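Local coordinates for protein O-methyltransferase, putative (Bacillus cereus, PDB 3DUL) that probably transfers methyl groups from S-adenosyl-L-methionine to a hydroxyl group of its acceptor, as a class I O-methyltransferase, at residues S43-K48 with L205-S210; Y149-L154 with E197-A202. One frame throughout, in Å; residues are numbered along the deposited sequence.

Contact 1 of 2, residues S43-K48 with L205-S210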
ATOM      1  N   SER B  43      -0.275   7.216 -13.217  1.00 25.51           N
ATOM      2  CA  SER B  43      -0.764   5.964 -12.654  1.00 23.70           C
ATOM      3  C   SER B  43      -2.046   6.087 -11.838  1.00 22.27           C
ATOM      4  O   SER B  43      -2.017   6.486 -10.669  1.00 20.73           O
ATOM      5  CB  SER B  43       0.330   5.334 -11.786  1.00 23.75           C
ATOM      6  OG  SER B  43      -0.108   4.115 -11.209  1.00 23.15           O
ATOM      7  N   PRO B  44      -3.193   5.760 -12.452  1.00 20.89           N
ATOM      8  CA  PRO B  44      -4.476   5.831 -11.750  1.00 20.43           C
ATOM      9  C   PRO B  44      -4.464   4.897 -10.532  1.00 19.26           C
ATOM     10  O   PRO B  44      -5.039   5.222  -9.492  1.00 18.61           O
ATOM     11  CB  PRO B  44      -5.474   5.369 -12.809  1.00 19.72           C
ATOM     12  CG  PRO B  44      -4.862   5.862 -14.077  1.00 22.34           C
ATOM     13  CD  PRO B  44      -3.395   5.534 -13.897  1.00 21.89           C
ATOM     14  N   THR B  45      -3.819   3.737 -10.669  1.00 18.89           N
ATOM     15  CA  THR B  45      -3.748   2.789  -9.553  1.00 17.63           C
ATOM     16  C   THR B  45      -2.946   3.373  -8.389  1.00 18.24           C
ATOM     17  O   THR B  45      -3.264   3.117  -7.228  1.00 17.45           O
ATOM     18  CB  THR B  45      -3.150   1.409  -9.973  1.00 17.76           C
ATOM     19  OG1 THR B  45      -1.960   1.598 -10.751  1.00 17.62           O
ATOM     20  CG2 THR B  45      -4.175   0.600 -10.772  1.00 16.91           C
ATOM     21  N   GLN B  46      -1.912   4.160  -8.683  1.00 16.95           N
ATOM     22  CA  GLN B  46      -1.149   4.779  -7.601  1.00 16.31           C
ATOM     23  C   GLN B  46      -1.977   5.910  -6.991  1.00 14.67           C
ATOM     24  O   GLN B  46      -1.963   6.131  -5.782  1.00 13.64           O
ATOM     25  CB  GLN B  46       0.191   5.344  -8.085  1.00 16.66           C
ATOM     26  CG  GLN B  46       1.047   5.796  -6.903  1.00 19.84           C
ATOM     27  CD  GLN B  46       2.254   6.612  -7.301  1.00 22.53           C
ATOM     28  OE1 GLN B  46       2.126   7.687  -7.895  1.00 24.18           O
ATOM     29  NE2 GLN B  46       3.435   6.114  -6.965  1.00 22.00           N
ATOM     30  N   GLY B  47      -2.695   6.642  -7.837  1.00 14.80           N
ATOM     31  CA  GLY B  47      -3.529   7.717  -7.337  1.00 14.49           C
ATOM     32  C   GLY B  47      -4.563   7.142  -6.381  1.00 14.39           C
ATOM     33  O   GLY B  47      -4.799   7.676  -5.300  1.00 14.07           O
ATOM     34  N   LYS B  48      -5.175   6.037  -6.787  1.00 13.02           N
ATOM     35  CA  LYS B  48      -6.181   5.375  -5.967  1.00 15.84           C
ATOM     36  C   LYS B  48      -5.543   4.946  -4.641  1.00 14.32           C
ATOM     37  O   LYS B  48      -6.122   5.116  -3.564  1.00 13.97           O
ATOM     38  CB  LYS B  48      -6.703   4.147  -6.705  1.00 18.91           C
ATOM     39  CG  LYS B  48      -8.166   4.190  -7.032  1.00 26.96           C
ATOM     40  CD  LYS B  48      -9.016   4.115  -5.780  1.00 28.73           C
ATOM     41  CE  LYS B  48     -10.477   4.011  -6.156  1.00 32.31           C
ATOM     42  NZ  LYS B  48     -10.717   2.871  -7.090  1.00 32.52           N
ATOM     43  N   LEU B 205       7.047  -0.871  -2.804  1.00 19.37           N
ATOM     44  CA  LEU B 205       5.976  -1.409  -3.632  1.00 21.48           C
ATOM     45  C   LEU B 205       6.067  -0.842  -5.045  1.00 21.46           C
ATOM     46  O   LEU B 205       6.875   0.038  -5.318  1.00 21.19           O
ATOM     47  CB  LEU B 205       4.622  -0.996  -3.054  1.00 21.78           C
ATOM     48  CG  LEU B 205       4.526  -1.042  -1.534  1.00 23.70           C
ATOM     49  CD1 LEU B 205       3.478  -0.055  -1.047  1.00 24.36           C
ATOM     50  CD2 LEU B 205       4.215  -2.466  -1.110  1.00 24.66           C
ATOM     51  N   GLN B 206       5.223  -1.351  -5.930  1.00 21.25           N
ATOM     52  CA  GLN B 206       5.170  -0.860  -7.299  1.00 23.28           C
ATOM     53  C   GLN B 206       3.717  -0.954  -7.749  1.00 24.32           C
ATOM     54  O   GLN B 206       2.930  -1.729  -7.197  1.00 23.46           O
ATOM     55  CB  GLN B 206       6.057  -1.701  -8.223  1.00 24.30           C
ATOM     56  CG  GLN B 206       5.449  -3.030  -8.642  1.00 29.55           C
ATOM     57  CD  GLN B 206       6.328  -3.809  -9.613  1.00 31.79           C
ATOM     58  OE1 GLN B 206       5.915  -4.830 -10.166  1.00 33.09           O
ATOM     59  NE2 GLN B 206       7.550  -3.332  -9.818  1.00 33.77           N
ATOM     60  N   THR B 207       3.368  -0.151  -8.743  1.00 23.87           N
ATOM     61  CA  THR B 207       2.025  -0.144  -9.295  1.00 24.45           C
ATOM     62  C   THR B 207       2.224   0.176 -10.775  1.00 24.65           C
ATOM     63  O   THR B 207       3.195   0.846 -11.128  1.00 23.12           O
ATOM     64  CB  THR B 207       1.157   0.934  -8.609  1.00 25.84           C
ATOM     65  OG1 THR B 207      -0.215   0.742  -8.966  1.00 28.95           O
ATOM     66  CG2 THR B 207       1.599   2.329  -9.029  1.00 24.47           C
ATOM     67  N   VAL B 208       1.340  -0.308 -11.643  1.00 24.31           N
ATOM     68  CA  VAL B 208       1.508  -0.040 -13.070  1.00 25.64           C
ATOM     69  C   VAL B 208       1.132   1.389 -13.415  1.00 25.71           C
ATOM     70  O   VAL B 208       0.327   2.010 -12.728  1.00 24.42           O
ATOM     71  CB  VAL B 208       0.662  -0.993 -13.951  1.00 25.65           C
ATOM     72  CG1 VAL B 208      -0.810  -0.612 -13.890  1.00 25.71           C
ATOM     73  CG2 VAL B 208       1.169  -0.949 -15.385  1.00 27.01           C
ATOM     74  N   GLY B 209       1.729   1.904 -14.486  1.00 26.68           N
ATOM     75  CA  GLY B 209       1.443   3.256 -14.927  1.00 29.39           C
ATOM     76  C   GLY B 209       1.377   3.300 -16.442  1.00 31.89           C
ATOM     77  O   GLY B 209       1.528   2.271 -17.101  1.00 32.56           O
ATOM     78  N   SER B 210       1.166   4.487 -17.001  1.00 34.18           N
ATOM     79  CA  SER B 210       1.080   4.639 -18.448  1.00 35.83           C
ATOM     80  C   SER B 210       2.367   4.232 -19.155  1.00 37.48           C
ATOM     81  O   SER B 210       2.328   3.538 -20.172  1.00 38.54           O
ATOM     82  CB  SER B 210       0.728   6.083 -18.807  1.00 35.32           C
ATOM     83  OG  SER B 210       1.668   6.993 -18.268  1.00 35.43           O
TER
HETATM   84  O   HOH W   1      -2.699   2.555 -13.298  1.00 21.03           O
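Ser43 lies 4.2 Å from Gly209, CA to CA, where the first turn of helix 44-48 meets strand 205-209; the two segment axes approach to 7.3 Å and run at 133°, nearer antiparallel than parallel. Ser43 is the N-cap, its OG accepting from Gln46 N at 3.1 Å. With OG anti to its own N (chi1 180°), the same hydroxyl donates to Val208 O at 2.6 Å, tilted 28° from the carbonyl plane. One oxygen thus closes the helix start and ties it to the strand. Water 1 also donates to Val208 O and accepts from Thr45 N, a second bridge. The Thr45 and Thr207 side chains run past one another, OG1 to OG1 at 2.6 Å, a short hydrogen bond; Thr207 OG1 is bonded as well to Ala204 O of the second subunit. On its other branch, Thr207 CG2 lies 3.5 Å from Gln46 CB; the amide of Gln46 hydrogen-bonds Asp166 through NE2. Helix 7-18 packs on Thr45 and Val208, and strand 212-221 pairs with 205-209 and meets Ser43 and Gln46, so the helix start touches both, near Val42 and Ser72 of the S-adenosyl-L-homocysteine site.

Contact 2 of 2, residues Y149-L154 with E197-A202; sequences YFEWAL and EPRVSA
Leu154 supplies the apolar centre where helix 146-155 meets the turn leading into strand 200-209, its two methyls going to different partners. CD2 rests 3.7 Å from Val200 CG1, while CD1 lies against the carboxylate carbon of Glu197 and the guanidinium of Arg199, an unusually close approach whose detail is doubtful. Phe150 joins from the same helix: with CG anti to its N (chi1 169°), the ring presents its edge to Val200 and Glu197, CZ lying 4.0 Å from Val200 CG2 and CE2 beside Glu197 CG. Phe190 and Ile194 of helix 188-195 also pack on this ring.

The charged interactions form a network of Glu151, Glu197 and Arg199. Within the type I turn from Glu197 to Val200, Glu197 OE2 accepts from Arg199 N at 3.1 Å through its anti lone pair, and takes a weak bond from Arg199 NE as part of a salt bridge. The bend in the arginine chain at chi3 (-57°) turns NH2 back toward helix 149-154. There the link from NH2 to Glu151 OE1 is a long salt bridge of 3.8 Å, met at the guanidinium edge with the two flat groups 24° apart.

Water 2 completes that link, accepting from Arg199 NH2 and donating to Glu151 O at 2.7 Å, with a weaker bond to Glu151 OE1. No direct hydrogen bond joins the segments.

Glu151 OE2 and Glu197 OE1 stand 3.5 Å apart, a like-charge approach that the shared arginine probably offsets. The chemistry therefore implies apolar contacts of Leu154, Phe150 and Val200 beside a charged cluster, where one guanidinium bridges two carboxylates and a water strengthens its link to Glu151.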
ATOM      1  N   TYR B 149      14.500  15.569   0.390  1.00 17.97           N
ATOM      2  CA  TYR B 149      13.070  15.668   0.663  1.00 17.75           C
ATOM      3  C   TYR B 149      12.616  14.643   1.695  1.00 17.31           C
ATOM      4  O   TYR B 149      11.695  14.898   2.468  1.00 17.23           O
ATOM      5  CB  TYR B 149      12.275  15.533  -0.638  1.00 19.44           C
ATOM      6  CG  TYR B 149      12.529  16.685  -1.600  1.00 21.51           C
ATOM      7  CD1 TYR B 149      13.193  17.839  -1.174  1.00 23.32           C
ATOM      8  CD2 TYR B 149      12.126  16.614  -2.933  1.00 24.29           C
ATOM      9  CE1 TYR B 149      13.459  18.892  -2.054  1.00 25.12           C
ATOM     10  CE2 TYR B 149      12.386  17.668  -3.824  1.00 25.07           C
ATOM     11  CZ  TYR B 149      13.052  18.797  -3.377  1.00 25.04           C
ATOM     12  OH  TYR B 149      13.325  19.830  -4.247  1.00 26.76           O
ATOM     13  N   PHE B 150      13.269  13.489   1.711  1.00 17.72           N
ATOM     14  CA  PHE B 150      12.914  12.469   2.689  1.00 18.75           C
ATOM     15  C   PHE B 150      13.258  12.981   4.083  1.00 18.15           C
ATOM     16  O   PHE B 150      12.432  12.915   4.994  1.00 16.48           O
ATOM     17  CB  PHE B 150      13.663  11.166   2.432  1.00 20.78           C
ATOM     18  CG  PHE B 150      13.543  10.181   3.562  1.00 26.01           C
ATOM     19  CD1 PHE B 150      12.335   9.548   3.817  1.00 25.39           C
ATOM     20  CD2 PHE B 150      14.625   9.930   4.403  1.00 26.48           C
ATOM     21  CE1 PHE B 150      12.200   8.676   4.897  1.00 28.77           C
ATOM     22  CE2 PHE B 150      14.503   9.061   5.484  1.00 29.63           C
ATOM     23  CZ  PHE B 150      13.285   8.434   5.732  1.00 29.49           C
ATOM     24  N   GLU B 151      14.480  13.487   4.254  1.00 17.16           N
ATOM     25  CA  GLU B 151      14.896  14.009   5.555  1.00 18.06           C
ATOM     26  C   GLU B 151      14.006  15.165   5.985  1.00 16.42           C
ATOM     27  O   GLU B 151      13.670  15.296   7.165  1.00 14.65           O
ATOM     28  CB  GLU B 151      16.368  14.460   5.519  1.00 19.54           C
ATOM     29  CG  GLU B 151      17.383  13.319   5.473  1.00 22.75           C
ATOM     30  CD  GLU B 151      17.272  12.372   6.657  1.00 23.61           C
ATOM     31  OE1 GLU B 151      17.189  12.854   7.808  1.00 25.73           O
ATOM     32  OE2 GLU B 151      17.270  11.142   6.439  1.00 29.87           O
ATOM     33  N   TRP B 152      13.609  16.011   5.033  1.00 14.77           N
ATOM     34  CA  TRP B 152      12.730  17.116   5.379  1.00 13.13           C
ATOM     35  C   TRP B 152      11.325  16.606   5.719  1.00 11.33           C
ATOM     36  O   TRP B 152      10.653  17.176   6.568  1.00 13.67           O
ATOM     37  CB  TRP B 152      12.665  18.158   4.248  1.00 14.37           C
ATOM     38  CG  TRP B 152      13.620  19.299   4.504  1.00 15.62           C
ATOM     39  CD1 TRP B 152      14.885  19.451   3.996  1.00 18.36           C
ATOM     40  CD2 TRP B 152      13.431  20.377   5.431  1.00 17.75           C
ATOM     41  NE1 TRP B 152      15.493  20.553   4.558  1.00 19.19           N
ATOM     42  CE2 TRP B 152      14.623  21.139   5.439  1.00 19.98           C
ATOM     43  CE3 TRP B 152      12.370  20.771   6.260  1.00 18.07           C
ATOM     44  CZ2 TRP B 152      14.781  22.275   6.246  1.00 19.87           C
ATOM     45  CZ3 TRP B 152      12.529  21.900   7.062  1.00 18.96           C
ATOM     46  CH2 TRP B 152      13.729  22.638   7.047  1.00 21.21           C
ATOM     47  N   ALA B 153      10.894  15.538   5.055  1.00 13.56           N
ATOM     48  CA  ALA B 153       9.569  14.950   5.333  1.00 13.23           C
ATOM     49  C   ALA B 153       9.549  14.527   6.802  1.00 14.17           C
ATOM     50  O   ALA B 153       8.616  14.850   7.553  1.00 12.68           O
ATOM     51  CB  ALA B 153       9.341  13.737   4.442  1.00 11.94           C
ATOM     52  N   LEU B 154      10.597  13.806   7.195  1.00 16.32           N
ATOM     53  CA  LEU B 154      10.753  13.323   8.570  1.00 17.23           C
ATOM     54  C   LEU B 154      10.732  14.492   9.540  1.00 16.61           C
ATOM     55  O   LEU B 154      10.070  14.460  10.573  1.00 14.93           O
ATOM     56  CB  LEU B 154      12.091  12.595   8.727  1.00 17.69           C
ATOM     57  CG  LEU B 154      12.117  11.105   9.056  1.00 21.53           C
ATOM     58  CD1 LEU B 154      13.532  10.739   9.469  1.00 20.86           C
ATOM     59  CD2 LEU B 154      11.145  10.782  10.195  1.00 18.22           C
ATOM     60  N   GLU B 197      18.016   4.975   8.500  1.00 28.34           N
ATOM     61  CA  GLU B 197      17.200   5.907   9.271  1.00 27.48           C
ATOM     62  C   GLU B 197      16.312   5.169  10.276  1.00 27.14           C
ATOM     63  O   GLU B 197      15.227   4.694   9.935  1.00 27.66           O
ATOM     64  CB  GLU B 197      16.332   6.755   8.339  1.00 26.41           C
ATOM     65  CG  GLU B 197      15.430   7.729   9.072  1.00 26.38           C
ATOM     66  CD  GLU B 197      16.185   8.619  10.042  1.00 28.04           C
ATOM     67  OE1 GLU B 197      16.865   9.569   9.589  1.00 28.17           O
ATOM     68  OE2 GLU B 197      16.103   8.364  11.259  1.00 25.17           O
ATOM     69  N   PRO B 198      16.762   5.081  11.537  1.00 27.42           N
ATOM     70  CA  PRO B 198      16.052   4.411  12.631  1.00 26.06           C
ATOM     71  C   PRO B 198      14.664   4.957  12.957  1.00 24.68           C
ATOM     72  O   PRO B 198      13.830   4.230  13.489  1.00 23.71           O
ATOM     73  CB  PRO B 198      17.011   4.569  13.813  1.00 26.88           C
ATOM     74  CG  PRO B 198      18.361   4.636  13.147  1.00 28.70           C
ATOM     75  CD  PRO B 198      18.086   5.550  11.988  1.00 27.29           C
ATOM     76  N   ARG B 199      14.422   6.229  12.650  1.00 23.63           N
ATOM     77  CA  ARG B 199      13.132   6.855  12.935  1.00 23.85           C
ATOM     78  C   ARG B 199      11.973   6.409  12.053  1.00 21.89           C
ATOM     79  O   ARG B 199      10.841   6.861  12.246  1.00 23.33           O
ATOM     80  CB  ARG B 199      13.245   8.380  12.858  1.00 27.04           C
ATOM     81  CG  ARG B 199      13.927   9.018  14.057  1.00 30.99           C
ATOM     82  CD  ARG B 199      13.947  10.531  13.924  1.00 34.13           C
ATOM     83  NE  ARG B 199      14.604  10.944  12.689  1.00 38.21           N
ATOM     84  CZ  ARG B 199      14.771  12.207  12.316  1.00 38.96           C
ATOM     85  NH1 ARG B 199      14.326  13.195  13.082  1.00 38.95           N
ATOM     86  NH2 ARG B 199      15.394  12.481  11.178  1.00 40.18           N
ATOM     87  N   VAL B 200      12.240   5.541  11.083  1.00 19.85           N
ATOM     88  CA  VAL B 200      11.176   5.066  10.204  1.00 18.77           C
ATOM     89  C   VAL B 200      11.248   3.569   9.938  1.00 17.82           C
ATOM     90  O   VAL B 200      12.302   2.945  10.058  1.00 19.52           O
ATOM     91  CB  VAL B 200      11.204   5.783   8.830  1.00 18.45           C
ATOM     92  CG1 VAL B 200      11.230   7.286   9.023  1.00 15.94           C
ATOM     93  CG2 VAL B 200      12.400   5.319   8.025  1.00 20.12           C
ATOM     94  N   SER B 201      10.106   3.001   9.574  1.00 17.17           N
ATOM     95  CA  SER B 201       9.993   1.591   9.232  1.00 18.02           C
ATOM     96  C   SER B 201       9.380   1.652   7.835  1.00 17.67           C
ATOM     97  O   SER B 201       8.388   2.347   7.643  1.00 18.00           O
ATOM     98  CB  SER B 201       9.037   0.890  10.201  1.00 17.29           C
ATOM     99  OG  SER B 201       8.959  -0.489   9.911  1.00 21.45           O
ATOM    100  N   ALA B 202       9.946   0.942   6.868  1.00 16.68           N
ATOM    101  CA  ALA B 202       9.411   1.029   5.516  1.00 17.92           C
ATOM    102  C   ALA B 202       9.460  -0.228   4.678  1.00 17.08           C
ATOM    103  O   ALA B 202      10.131  -1.197   5.016  1.00 17.68           O
ATOM    104  CB  ALA B 202      10.133   2.150   4.763  1.00 19.64           C
TER
HETATM  105  O   HOH W   2      14.996  14.729   9.471  1.00 20.88           O

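Overall arrangement
From the N terminus, helix 7-18 and helix 23-32 precede segment 43-48, which starts helix 44-57. The chain then builds the five parallel strands of the Rossmann-like sheet and their helices, including helix 146-155, before helix 188-195 leads into strand 200-209. Contact 2 closes its smaller loop at 197-202, nested inside the loop that contact 1 closes at 205-210. Both use strand 200-209, an outermost strand within the chain, and their centres are about 23 Å apart. Contact 1 ties this strand to the start of helix 44-57, near the S-adenosyl-L-homocysteine site, and the second subunit also reaches it; contact 2 ties its beginning to helix 146-155.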